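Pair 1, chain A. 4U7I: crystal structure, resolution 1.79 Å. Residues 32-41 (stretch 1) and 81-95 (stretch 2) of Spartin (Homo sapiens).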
# COMPACT_ATOMS: atom_id res chain seq x y z
N GLN A 32 3.33 -8.35 17.15
CA GLN A 32 2.36 -7.45 17.74
C GLN A 32 1.14 -7.35 16.82
O GLN A 32 0.99 -6.39 16.07
CB GLN A 32 3.03 -6.09 18.01
CG GLN A 32 4.22 -6.24 18.96
CD GLN A 32 5.16 -5.05 18.98
OE1 GLN A 32 5.20 -4.26 18.04
NE2 GLN A 32 5.93 -4.93 20.05
N LYS A 33 0.29 -8.37 16.87
CA LYS A 33 -0.73 -8.53 15.84
C LYS A 33 -1.87 -7.51 15.93
O LYS A 33 -2.42 -7.10 14.90
CB LYS A 33 -1.29 -9.97 15.90
CG LYS A 33 -0.31 -10.99 15.32
CD LYS A 33 -0.61 -12.43 15.74
CE LYS A 33 0.34 -13.40 15.04
N GLU A 34 -2.20 -7.07 17.13
CA GLU A 34 -3.23 -6.04 17.24
C GLU A 34 -2.74 -4.72 16.65
O GLU A 34 -3.49 -4.04 15.95
CB GLU A 34 -3.66 -5.87 18.70
CG GLU A 34 -4.52 -7.03 19.19
CD GLU A 34 -5.72 -7.27 18.29
OE1 GLU A 34 -6.46 -6.31 17.99
OE2 GLU A 34 -5.93 -8.44 17.88
N GLU A 35 -1.49 -4.37 16.94
CA GLU A 35 -0.88 -3.16 16.38
C GLU A 35 -0.81 -3.26 14.88
O GLU A 35 -1.10 -2.30 14.16
CB GLU A 35 0.52 -2.93 16.95
CG GLU A 35 0.65 -1.74 17.85
CD GLU A 35 2.10 -1.46 18.19
OE1 GLU A 35 2.70 -2.28 18.91
OE2 GLU A 35 2.64 -0.43 17.72
N ALA A 36 -0.41 -4.43 14.39
CA ALA A 36 -0.27 -4.63 12.97
C ALA A 36 -1.60 -4.39 12.26
O ALA A 36 -1.65 -3.67 11.26
CB ALA A 36 0.24 -6.02 12.67
N LYS A 37 -2.68 -4.96 12.79
CA LYS A 37 -3.98 -4.83 12.13
C LYS A 37 -4.37 -3.37 12.03
O LYS A 37 -4.93 -2.94 11.02
CB LYS A 37 -5.06 -5.62 12.90
CG LYS A 37 -4.90 -7.13 12.80
CD LYS A 37 -6.11 -7.88 13.34
CE LYS A 37 -6.11 -7.95 14.85
NZ LYS A 37 -7.03 -9.01 15.36
N ASN A 38 -4.04 -2.61 13.07
CA ASN A 38 -4.31 -1.17 13.11
C ASN A 38 -3.64 -0.43 11.97
O ASN A 38 -4.27 0.33 11.24
CB ASN A 38 -3.85 -0.58 14.44
CG ASN A 38 -4.08 0.92 14.51
OD1 ASN A 38 -5.05 1.43 13.97
ND2 ASN A 38 -3.17 1.62 15.17
N TYR A 39 -2.34 -0.65 11.82
CA TYR A 39 -1.59 0.04 10.77
C TYR A 39 -2.02 -0.43 9.40
O TYR A 39 -2.13 0.37 8.48
CB TYR A 39 -0.10 -0.17 10.96
CG TYR A 39 0.37 0.32 12.31
CD1 TYR A 39 -0.09 1.51 12.84
CD2 TYR A 39 1.26 -0.42 13.06
CE1 TYR A 39 0.33 1.95 14.08
CE2 TYR A 39 1.70 0.00 14.29
CZ TYR A 39 1.23 1.18 14.80
OH TYR A 39 1.67 1.58 16.05
N TYR A 40 -2.27 -1.73 9.26
CA TYR A 40 -2.69 -2.25 7.97
C TYR A 40 -3.99 -1.59 7.53
O TYR A 40 -4.13 -1.22 6.36
CB TYR A 40 -2.87 -3.78 8.02
CG TYR A 40 -1.59 -4.61 8.08
CD1 TYR A 40 -0.40 -4.16 7.51
CD2 TYR A 40 -1.59 -5.85 8.69
CE1 TYR A 40 0.76 -4.95 7.55
CE2 TYR A 40 -0.44 -6.63 8.76
CZ TYR A 40 0.72 -6.18 8.20
OH TYR A 40 1.86 -6.97 8.27
N LYS A 41 -4.95 -1.44 8.45
CA LYS A 41 -6.21 -0.83 8.08
C LYS A 41 -6.00 0.63 7.68
O LYS A 41 -6.65 1.11 6.75
CB LYS A 41 -7.22 -0.93 9.22
CG LYS A 41 -7.79 -2.33 9.39
CD LYS A 41 -8.86 -2.40 10.46
CE LYS A 41 -8.26 -2.30 11.83
N ASN A 81 -1.91 -7.57 -1.10
CA ASN A 81 -1.14 -8.24 -0.04
C ASN A 81 -1.59 -7.86 1.37
O ASN A 81 -1.69 -8.74 2.24
CB ASN A 81 0.35 -7.95 -0.20
CG ASN A 81 0.91 -8.51 -1.48
OD1 ASN A 81 0.39 -9.49 -2.02
ND2 ASN A 81 1.97 -7.89 -1.99
N VAL A 82 -1.85 -6.57 1.60
CA VAL A 82 -2.29 -6.11 2.93
C VAL A 82 -3.66 -6.69 3.26
O VAL A 82 -3.92 -7.13 4.39
CB VAL A 82 -2.34 -4.57 3.02
CG1 VAL A 82 -2.88 -4.12 4.37
CG2 VAL A 82 -0.96 -3.97 2.79
N ARG A 83 -4.55 -6.70 2.28
CA ARG A 83 -5.89 -7.21 2.53
C ARG A 83 -5.86 -8.69 2.88
O ARG A 83 -6.60 -9.16 3.76
CB ARG A 83 -6.80 -6.93 1.33
CG ARG A 83 -7.36 -5.51 1.36
CD ARG A 83 -8.37 -5.25 0.24
NE ARG A 83 -9.33 -4.22 0.63
CZ ARG A 83 -10.08 -3.52 -0.22
NH1 ARG A 83 -9.98 -3.74 -1.52
NH2 ARG A 83 -10.93 -2.61 0.24
N THR A 84 -4.97 -9.44 2.22
CA THR A 84 -4.81 -10.86 2.53
C THR A 84 -4.30 -11.05 3.95
O THR A 84 -4.86 -11.82 4.74
CB THR A 84 -3.85 -11.52 1.55
OG1 THR A 84 -4.45 -11.54 0.24
CG2 THR A 84 -3.54 -12.95 1.99
N ARG A 85 -3.23 -10.34 4.30
CA ARG A 85 -2.64 -10.49 5.63
C ARG A 85 -3.62 -10.06 6.71
O ARG A 85 -3.71 -10.67 7.78
CB ARG A 85 -1.34 -9.68 5.74
CG ARG A 85 -0.63 -9.83 7.07
CD ARG A 85 -0.26 -11.30 7.33
NE ARG A 85 0.47 -11.45 8.60
CZ ARG A 85 0.87 -12.62 9.09
NH1 ARG A 85 0.60 -13.74 8.43
NH2 ARG A 85 1.52 -12.68 10.25
N LEU A 86 -4.36 -8.99 6.44
CA LEU A 86 -5.33 -8.51 7.41
C LEU A 86 -6.41 -9.55 7.69
O LEU A 86 -6.77 -9.77 8.84
CB LEU A 86 -5.96 -7.21 6.91
CG LEU A 86 -6.94 -6.59 7.92
CD1 LEU A 86 -6.28 -6.34 9.26
CD2 LEU A 86 -7.52 -5.29 7.36
N GLU A 87 -6.91 -10.19 6.64
CA GLU A 87 -7.97 -11.16 6.83
C GLU A 87 -7.42 -12.36 7.59
O GLU A 87 -8.09 -12.94 8.44
CB GLU A 87 -8.57 -11.59 5.49
CG GLU A 87 -9.72 -12.56 5.65
CD GLU A 87 -10.42 -12.89 4.36
OE1 GLU A 87 -10.10 -12.28 3.32
OE2 GLU A 87 -11.30 -13.78 4.39
N ILE A 88 -6.17 -12.70 7.30
CA ILE A 88 -5.51 -13.81 7.98
C ILE A 88 -5.37 -13.53 9.48
O ILE A 88 -5.67 -14.39 10.31
CB ILE A 88 -4.14 -14.09 7.35
CG1 ILE A 88 -4.32 -14.87 6.03
CG2 ILE A 88 -3.25 -14.88 8.31
CD1 ILE A 88 -4.56 -16.37 6.20
N LEU A 89 -4.95 -12.31 9.81
CA LEU A 89 -4.81 -11.93 11.21
C LEU A 89 -6.15 -11.83 11.93
O LEU A 89 -6.26 -12.16 13.11
CB LEU A 89 -4.08 -10.60 11.34
CG LEU A 89 -2.61 -10.64 10.96
CD1 LEU A 89 -2.05 -9.24 11.05
CD2 LEU A 89 -1.84 -11.58 11.89
N GLU A 90 -7.16 -11.33 11.22
CA GLU A 90 -8.46 -11.13 11.83
C GLU A 90 -9.08 -12.48 12.18
O GLU A 90 -9.75 -12.63 13.20
CB GLU A 90 -9.36 -10.32 10.90
CG GLU A 90 -9.07 -8.83 10.95
CD GLU A 90 -9.88 -8.03 9.95
OE1 GLU A 90 -10.49 -8.64 9.05
OE2 GLU A 90 -9.89 -6.78 10.07
N LYS A 91 -8.81 -13.47 11.33
CA LYS A 91 -9.37 -14.80 11.52
C LYS A 91 -8.45 -15.71 12.34
O LYS A 91 -8.75 -16.90 12.54
CB LYS A 91 -9.70 -15.42 10.17
CG LYS A 91 -10.77 -14.62 9.44
CD LYS A 91 -11.30 -15.32 8.20
CE LYS A 91 -12.67 -14.77 7.82
N GLY A 92 -7.35 -15.14 12.82
CA GLY A 92 -6.45 -15.82 13.74
C GLY A 92 -5.76 -17.01 13.12
O GLY A 92 -5.58 -18.05 13.76
N LEU A 93 -5.38 -16.86 11.85
CA LEU A 93 -4.83 -17.97 11.09
C LEU A 93 -3.35 -17.76 10.77
O LEU A 93 -2.79 -18.42 9.90
CB LEU A 93 -5.63 -18.18 9.80
CG LEU A 93 -7.12 -18.48 9.92
CD1 LEU A 93 -7.78 -18.55 8.55
CD2 LEU A 93 -7.34 -19.78 10.66
N ALA A 94 -2.71 -16.82 11.48
CA ALA A 94 -1.30 -16.52 11.23
C ALA A 94 -0.38 -17.67 11.66
O ALA A 94 -0.41 -18.11 12.81
CB ALA A 94 -0.91 -15.24 11.95
N THR A 95 0.46 -18.14 10.74
CA THR A 95 1.38 -19.23 11.03
C THR A 95 2.48 -18.76 11.98
O THR A 95 3.18 -19.56 12.60
CB THR A 95 2.03 -19.80 9.75
OG1 THR A 95 3.17 -19.02 9.38
CG2 THR A 95 1.04 -19.83 8.59
OXT THR A 95 2.68 -17.56 12.17

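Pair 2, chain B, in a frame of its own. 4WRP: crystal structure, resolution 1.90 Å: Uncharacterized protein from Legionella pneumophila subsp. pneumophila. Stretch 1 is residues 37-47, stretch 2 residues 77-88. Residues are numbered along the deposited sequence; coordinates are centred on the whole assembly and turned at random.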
# COMPACT_ATOMS: atom_id res chain seq x y z
N LYS B 37 -17.79 4.84 -0.09
CA LYS B 37 -16.46 4.94 0.54
C LYS B 37 -15.38 4.15 -0.23
O LYS B 37 -14.30 4.65 -0.52
CB LYS B 37 -16.53 4.47 1.96
CG LYS B 37 -17.43 5.37 2.83
CD LYS B 37 -17.67 4.72 4.18
CE LYS B 37 -18.83 5.38 4.89
NZ LYS B 37 -18.89 4.81 6.26
N ILE B 38 -15.70 2.90 -0.51
CA ILE B 38 -14.83 2.00 -1.28
C ILE B 38 -14.47 2.60 -2.60
O ILE B 38 -13.33 2.59 -2.98
CB ILE B 38 -15.52 0.64 -1.45
CG1 ILE B 38 -15.58 -0.04 -0.08
CG2 ILE B 38 -14.77 -0.26 -2.44
CD1 ILE B 38 -16.39 -1.33 -0.02
N HIS B 39 -15.44 3.16 -3.32
CA HIS B 39 -15.14 3.79 -4.60
C HIS B 39 -14.20 5.00 -4.51
O HIS B 39 -13.30 5.13 -5.32
CB HIS B 39 -16.39 4.19 -5.39
CG HIS B 39 -16.09 4.46 -6.84
ND1 HIS B 39 -16.13 5.73 -7.38
CD2 HIS B 39 -15.67 3.63 -7.82
CE1 HIS B 39 -15.78 5.66 -8.66
NE2 HIS B 39 -15.51 4.40 -8.95
N ALA B 40 -14.40 5.87 -3.53
CA ALA B 40 -13.51 7.01 -3.33
C ALA B 40 -12.08 6.54 -3.02
O ALA B 40 -11.11 7.06 -3.58
CB ALA B 40 -14.05 7.91 -2.20
N ILE B 41 -11.97 5.51 -2.19
CA ILE B 41 -10.67 4.94 -1.89
C ILE B 41 -10.08 4.33 -3.15
O ILE B 41 -8.90 4.49 -3.46
CB ILE B 41 -10.79 3.85 -0.80
CG1 ILE B 41 -11.13 4.51 0.52
CG2 ILE B 41 -9.48 3.07 -0.67
CD1 ILE B 41 -11.58 3.55 1.59
N ARG B 42 -10.90 3.60 -3.87
CA ARG B 42 -10.41 3.01 -5.14
C ARG B 42 -9.84 4.06 -6.10
O ARG B 42 -8.75 3.91 -6.69
CB ARG B 42 -11.51 2.25 -5.82
CG ARG B 42 -10.99 1.49 -7.05
CD ARG B 42 -12.04 1.19 -8.09
NE ARG B 42 -11.41 0.44 -9.20
CZ ARG B 42 -10.68 0.99 -10.18
NH1 ARG B 42 -10.50 2.31 -10.23
NH2 ARG B 42 -10.12 0.22 -11.14
N THR B 43 -10.58 5.16 -6.23
CA THR B 43 -10.12 6.27 -7.05
C THR B 43 -8.74 6.79 -6.67
O THR B 43 -7.86 6.96 -7.53
CB THR B 43 -11.15 7.41 -7.05
OG1 THR B 43 -12.36 6.85 -7.55
CG2 THR B 43 -10.73 8.50 -7.98
N VAL B 44 -8.55 7.01 -5.38
CA VAL B 44 -7.30 7.51 -4.88
C VAL B 44 -6.16 6.50 -5.07
O VAL B 44 -5.03 6.87 -5.41
CB VAL B 44 -7.47 7.88 -3.40
CG1 VAL B 44 -6.14 8.12 -2.72
CG2 VAL B 44 -8.38 9.11 -3.32
N LEU B 45 -6.43 5.24 -4.79
CA LEU B 45 -5.41 4.19 -5.02
C LEU B 45 -5.08 4.08 -6.50
O LEU B 45 -3.93 3.92 -6.87
CB LEU B 45 -5.89 2.84 -4.49
CG LEU B 45 -6.21 2.73 -3.02
CD1 LEU B 45 -6.69 1.27 -2.80
CD2 LEU B 45 -5.02 3.04 -2.15
N ASP B 46 -6.09 4.15 -7.35
CA ASP B 46 -5.79 4.04 -8.79
C ASP B 46 -4.90 5.20 -9.23
O ASP B 46 -3.95 5.01 -9.93
CB ASP B 46 -7.09 3.99 -9.58
CG ASP B 46 -6.87 3.55 -11.04
OD1 ASP B 46 -6.01 2.70 -11.36
OD2 ASP B 46 -7.60 4.07 -11.88
N ASP B 47 -5.21 6.41 -8.77
CA ASP B 47 -4.40 7.58 -9.08
C ASP B 47 -2.96 7.35 -8.63
O ASP B 47 -2.01 7.64 -9.37
CB ASP B 47 -5.03 8.85 -8.48
CG ASP B 47 -4.20 10.09 -8.76
OD1 ASP B 47 -3.92 10.31 -9.97
OD2 ASP B 47 -3.83 10.81 -7.78
N ASP B 77 -2.45 -4.53 -7.13
CA ASP B 77 -3.13 -5.79 -6.80
C ASP B 77 -4.34 -5.53 -5.89
O ASP B 77 -5.38 -6.17 -6.00
CB ASP B 77 -2.21 -6.75 -6.06
CG ASP B 77 -1.08 -7.30 -6.92
OD1 ASP B 77 -1.14 -7.21 -8.17
OD2 ASP B 77 -0.11 -7.82 -6.30
N ILE B 78 -4.22 -4.59 -4.96
CA ILE B 78 -5.39 -4.31 -4.11
C ILE B 78 -6.55 -3.70 -4.95
O ILE B 78 -7.73 -4.03 -4.78
CB ILE B 78 -4.97 -3.45 -2.90
CG1 ILE B 78 -4.01 -4.24 -2.02
CG2 ILE B 78 -6.17 -2.97 -2.12
CD1 ILE B 78 -3.35 -3.42 -0.91
N VAL B 79 -6.25 -2.78 -5.85
CA VAL B 79 -7.27 -2.21 -6.71
C VAL B 79 -7.95 -3.32 -7.51
O VAL B 79 -9.16 -3.36 -7.65
CB VAL B 79 -6.67 -1.16 -7.64
CG1 VAL B 79 -7.66 -0.77 -8.74
CG2 VAL B 79 -6.23 0.05 -6.81
N LYS B 80 -7.18 -4.27 -7.98
CA LYS B 80 -7.80 -5.41 -8.61
C LYS B 80 -8.71 -6.21 -7.66
O LYS B 80 -9.74 -6.68 -8.07
CB LYS B 80 -6.73 -6.30 -9.17
CG LYS B 80 -7.23 -7.21 -10.26
CD LYS B 80 -6.05 -7.76 -11.06
CE LYS B 80 -6.19 -9.27 -11.31
NZ LYS B 80 -4.86 -9.95 -11.31
N GLU B 81 -8.31 -6.36 -6.40
CA GLU B 81 -9.15 -7.01 -5.42
C GLU B 81 -10.47 -6.27 -5.20
O GLU B 81 -11.52 -6.91 -4.95
CB GLU B 81 -8.41 -7.17 -4.06
CG GLU B 81 -7.26 -8.18 -4.07
CD GLU B 81 -6.40 -8.07 -2.76
OE1 GLU B 81 -6.76 -7.33 -1.78
OE2 GLU B 81 -5.31 -8.68 -2.76
N ILE B 82 -10.42 -4.94 -5.26
CA ILE B 82 -11.61 -4.12 -5.19
C ILE B 82 -12.51 -4.41 -6.39
O ILE B 82 -13.73 -4.65 -6.23
CB ILE B 82 -11.30 -2.61 -5.13
CG1 ILE B 82 -10.59 -2.26 -3.82
CG2 ILE B 82 -12.60 -1.80 -5.16
CD1 ILE B 82 -9.95 -0.90 -3.81
N ASP B 83 -11.89 -4.49 -7.56
CA ASP B 83 -12.64 -4.68 -8.80
C ASP B 83 -13.29 -6.02 -8.79
O ASP B 83 -14.39 -6.17 -9.29
CB ASP B 83 -11.71 -4.47 -10.01
CG ASP B 83 -11.34 -2.97 -10.18
OD1 ASP B 83 -12.09 -2.14 -9.62
OD2 ASP B 83 -10.31 -2.62 -10.79
N ALA B 84 -12.62 -6.99 -8.16
CA ALA B 84 -13.13 -8.34 -8.10
C ALA B 84 -14.19 -8.48 -7.05
O ALA B 84 -14.78 -9.51 -6.94
CB ALA B 84 -12.00 -9.30 -7.83
N GLY B 85 -14.50 -7.43 -6.31
CA GLY B 85 -15.61 -7.48 -5.36
C GLY B 85 -15.24 -8.07 -4.02
O GLY B 85 -16.10 -8.50 -3.31
N ASN B 86 -13.97 -8.08 -3.65
CA ASN B 86 -13.56 -8.67 -2.36
C ASN B 86 -13.95 -7.87 -1.10
O ASN B 86 -14.01 -8.46 -0.01
CB ASN B 86 -12.07 -8.93 -2.31
CG ASN B 86 -11.68 -10.12 -3.12
OD1 ASN B 86 -11.99 -11.25 -2.76
ND2 ASN B 86 -10.94 -9.89 -4.14
N TYR B 87 -14.23 -6.58 -1.25
CA TYR B 87 -14.52 -5.71 -0.12
C TYR B 87 -15.95 -5.24 -0.16
O TYR B 87 -16.42 -4.69 -1.17
CB TYR B 87 -13.56 -4.52 -0.07
CG TYR B 87 -12.14 -4.98 -0.06
CD1 TYR B 87 -11.56 -5.46 1.13
CD2 TYR B 87 -11.42 -5.08 -1.23
CE1 TYR B 87 -10.30 -5.96 1.14
CE2 TYR B 87 -10.14 -5.59 -1.22
CZ TYR B 87 -9.60 -6.03 -0.01
OH TYR B 87 -8.36 -6.57 0.03
N THR B 88 -16.66 -5.49 0.94
CA THR B 88 -18.01 -4.98 1.16
C THR B 88 -18.05 -3.83 2.16
O THR B 88 -19.00 -3.06 2.16
CB THR B 88 -18.96 -6.10 1.64
OG1 THR B 88 -18.54 -6.55 2.92
CG2 THR B 88 -18.93 -7.31 0.70

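The sharpest difference lies where Lys A37 of pair 1 superposes on Arg B42 of pair 2. Arg B42 reaches across the helix pair and binds Asp B83 side-on in a two-pronged salt bridge, NE to OD1 at 2.7 Å and NH2 to OD2 at 2.9 Å, both nearly straight. Lys A37 turns its charge back along its own helix instead, NZ lying 2.8 Å from Glu A34 OE2 in a salt bridge. Glu A90, the match of Asp B83, meets the lysine through carbon alone, Lys A37 CD to Glu A90 CG at 3.9 Å, and no hydrogen bond crosses between the modelled atoms of pair 1.

The frame around this difference is shared. Two helices run roughly antiparallel, at 146° in pair 1 and 148° in pair 2, with axes 10.1 and 9.8 Å apart at closest approach; the central backbones superpose to 0.5 Å. In both, the second helix ends in a Schellman motif at matching glycines, Gly A92 and Gly B85, whose positive phi suits a residue without a side chain.

Near the C-terminal end of the second helix, Leu A89 or Ile B82 points toward the partner helix. Leu A89 sits as a knob among Lys A33, Ala A36, Lys A37 and Tyr A40. Ile B82 touches Ile B38, Arg B42 and Leu B45, the counterparts of three of those four. Lys A33 contributes its aliphatic stem, CG 3.8 Å from Leu A89 CD2; Ile B38 makes the matching contact with a purely apolar side chain, CG2 to Ile B82 CG2 at 3.8 Å.

About one turn earlier in the second helix, Leu A86 matches Val B79. Leu A86 packs its CD1 3.9 Å from Lys A37 CG, whereas Val B79 CG1 lies over one face of the Arg B42 guanidinium, 3.6 Å from NH2, so the apolar surface supports the group whose edge binds Asp B83.

Tyr A40 and Leu B45 also coincide. The tyrosine ring meets Leu A89 CD1 at its edge, 3.8 Å from CE2, and the same CE2 lies 3.6 Å from Arg A85 CG, so the arginine contributes its aliphatic part here. The smaller Leu B45 places CB 3.6 Å from Val B79 CG2 and CD1 4.0 Å from Ile B82 CD1; its CD1 is 4.3 Å from CG2 of Ile B78, the match of Arg A85. Pair 1 thus packs lysine stems and an aromatic ring where pair 2 uses branched aliphatics and one salt bridge.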